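Local coordinates for SIRV1 hypothetical protein ORF119 (Sulfolobus islandicus rudivirus 1 variant xx, PDB 2X3G) that is of unknown function, a small viral protein in which helices pack against an antiparallel sheet, at residues Leu63-Leu68 / His83-Ser88. Sequence-based numbering, arbitrary orientation.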
loop_
_atom_site.group_PDB
_atom_site.type_symbol
_atom_site.label_atom_id
_atom_site.label_comp_id
_atom_site.label_asym_id
_atom_site.label_seq_id
_atom_site.Cartn_x
_atom_site.Cartn_y
_atom_site.Cartn_z
ATOM N N LEU A 63 3.340 3.418 14.668
ATOM C CA LEU A 63 2.978 4.139 13.448
ATOM C C LEU A 63 4.235 4.470 12.658
ATOM O O LEU A 63 5.322 4.643 13.226
ATOM C CB LEU A 63 2.248 5.445 13.782
ATOM C CG LEU A 63 1.013 5.343 14.676
ATOM C CD1 LEU A 63 0.709 6.690 15.363
ATOM C CD2 LEU A 63 -0.167 4.837 13.872
ATOM N N HIS A 64 4.065 4.570 11.345
ATOM C CA HIS A 64 5.126 4.984 10.454
ATOM C C HIS A 64 4.505 5.899 9.402
ATOM O O HIS A 64 3.647 5.457 8.624
ATOM C CB HIS A 64 5.759 3.750 9.816
ATOM C CG HIS A 64 7.186 3.936 9.424
ATOM N ND1 HIS A 64 8.229 3.707 10.297
ATOM C CD2 HIS A 64 7.751 4.307 8.249
ATOM C CE1 HIS A 64 9.374 3.954 9.682
ATOM N NE2 HIS A 64 9.112 4.314 8.437
ATOM N N TYR A 65 4.895 7.175 9.423
ATOM C CA TYR A 65 4.396 8.172 8.473
ATOM C C TYR A 65 5.549 8.725 7.648
ATOM O O TYR A 65 6.631 8.928 8.165
ATOM C CB TYR A 65 3.764 9.375 9.181
ATOM C CG TYR A 65 2.693 9.123 10.224
ATOM C CD1 TYR A 65 2.579 9.974 11.323
ATOM C CD2 TYR A 65 1.782 8.082 10.106
ATOM C CE1 TYR A 65 1.607 9.798 12.281
ATOM C CE2 TYR A 65 0.800 7.893 11.050
ATOM C CZ TYR A 65 0.718 8.758 12.144
ATOM O OH TYR A 65 -0.247 8.597 13.095
ATOM N N HIS A 66 5.306 8.990 6.376
ATOM C CA HIS A 66 6.251 9.740 5.544
ATOM C C HIS A 66 5.493 10.909 4.961
ATOM O O HIS A 66 4.367 10.749 4.512
ATOM C CB HIS A 66 6.837 8.895 4.406
ATOM C CG HIS A 66 7.598 7.697 4.859
ATOM N ND1 HIS A 66 8.807 7.781 5.517
ATOM C CD2 HIS A 66 7.323 6.380 4.740
ATOM C CE1 HIS A 66 9.240 6.565 5.786
ATOM N NE2 HIS A 66 8.355 5.697 5.332
ATOM N N ILE A 67 6.118 12.080 4.967
ATOM C CA ILE A 67 5.473 13.291 4.537
ATOM C C ILE A 67 6.430 14.104 3.678
ATOM O O ILE A 67 7.565 14.320 4.078
ATOM C CB ILE A 67 5.028 14.127 5.755
ATOM C CG1 ILE A 67 4.085 13.332 6.660
ATOM C CG2 ILE A 67 4.310 15.394 5.326
ATOM C CD1 ILE A 67 3.486 14.176 7.780
ATOM N N LEU A 68 5.972 14.531 2.497
ATOM C CA LEU A 68 6.644 15.599 1.752
ATOM C C LEU A 68 5.884 16.896 1.904
ATOM O O LEU A 68 4.670 16.950 1.708
ATOM C CB LEU A 68 6.735 15.301 0.264
ATOM C CG LEU A 68 7.748 14.290 -0.180
ATOM C CD1 LEU A 68 7.578 14.112 -1.692
ATOM C CD2 LEU A 68 9.153 14.733 0.169
ATOM N N HIS A 83 3.194 19.360 16.201
ATOM C CA HIS A 83 2.038 18.875 15.447
ATOM C C HIS A 83 2.128 17.404 15.069
ATOM O O HIS A 83 1.436 16.943 14.153
ATOM C CB HIS A 83 1.837 19.742 14.207
ATOM C CG HIS A 83 1.440 21.142 14.534
ATOM N ND1 HIS A 83 2.335 22.188 14.536
ATOM C CD2 HIS A 83 0.250 21.660 14.907
ATOM C CE1 HIS A 83 1.704 23.298 14.875
ATOM N NE2 HIS A 83 0.441 23.004 15.116
HETATM N N MSE A 84 2.968 16.660 15.781
HETATM C CA MSE A 84 3.090 15.225 15.575
HETATM C C MSE A 84 2.925 14.541 16.919
HETATM O O MSE A 84 3.062 15.191 17.966
HETATM C CB MSE A 84 4.434 14.876 14.912
HETATM C CG MSE A 84 4.468 15.073 13.405
HETATM SE SE MSE A 84 3.301 13.803 12.449
HETATM C CE MSE A 84 2.370 15.028 11.235
ATOM N N PRO A 85 2.595 13.234 16.907
ATOM C CA PRO A 85 2.352 12.510 18.153
ATOM C C PRO A 85 3.495 12.647 19.141
ATOM O O PRO A 85 4.659 12.704 18.743
ATOM C CB PRO A 85 2.207 11.051 17.695
ATOM C CG PRO A 85 1.717 11.151 16.303
ATOM C CD PRO A 85 2.411 12.363 15.729
ATOM N N SER A 86 3.139 12.723 20.418
ATOM C CA SER A 86 4.106 12.857 21.484
ATOM C C SER A 86 5.124 11.704 21.452
ATOM O O SER A 86 4.764 10.551 21.218
ATOM C CB SER A 86 3.377 12.913 22.822
ATOM O OG SER A 86 4.279 13.168 23.876
ATOM N N HIS A 87 6.395 12.044 21.641
ATOM C CA HIS A 87 7.476 11.076 21.698
ATOM C C HIS A 87 7.688 10.329 20.377
ATOM O O HIS A 87 8.197 9.210 20.375
ATOM C CB HIS A 87 7.258 10.089 22.855
ATOM C CG HIS A 87 7.088 10.749 24.190
ATOM N ND1 HIS A 87 5.864 11.171 24.664
ATOM C CD2 HIS A 87 7.990 11.055 25.155
ATOM C CE1 HIS A 87 6.018 11.710 25.862
ATOM N NE2 HIS A 87 7.299 11.652 26.183
ATOM N N SER A 88 7.293 10.947 19.265
ATOM C CA SER A 88 7.592 10.421 17.942
ATOM C C SER A 88 9.081 10.510 17.723
ATOM O O SER A 88 9.722 11.411 18.258
ATOM C CB SER A 88 6.900 11.249 16.868
ATOM O OG SER A 88 5.503 11.031 16.873
#
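With CG anti to its carbonyl carbon (chi1 -81°) and the chain bent at chi2 (-67°), M84 brings its selenium to the rim of the Y65 ring; a further bend at chi3 carries the methyl on to the end of I67. The selenium of this selenomethionine stands 4.1 Å from Y65 CD1 and lies near the ring plane, 76° off the normal, an edge-on Met-aromatic contact. One bond further, M84 CE meets I67 CD1 tip to tip at 3.7 Å. P85 continues the same edge of the ring: its CG is 4.2 Å from Y65 CE1, so selenium and proline line neighbouring carbons of one rim. The loop then makes a type II turn from P85 to S88, in which P85 O accepts from both S88 N and S88 OG on the same face of its carbonyl plane; the bond from S88 OG to P85 O is 2.6 Å long. Helix 30-44 completes the surroundings: I33 and F37 touch M84, F34 meets the Y65 ring edge to face, and T30 hydrogen-bonds the Y65 hydroxyl. The loop between helix 77-82 and strand 89-94 is thus seated over the face of strand 64-71 that helix 30-44 covers. Contact between the segments is wholly apolar, selenium, methyl and proline ring against the Y65 ring edge and the I67 end, which implies cohesion through dispersion and burial.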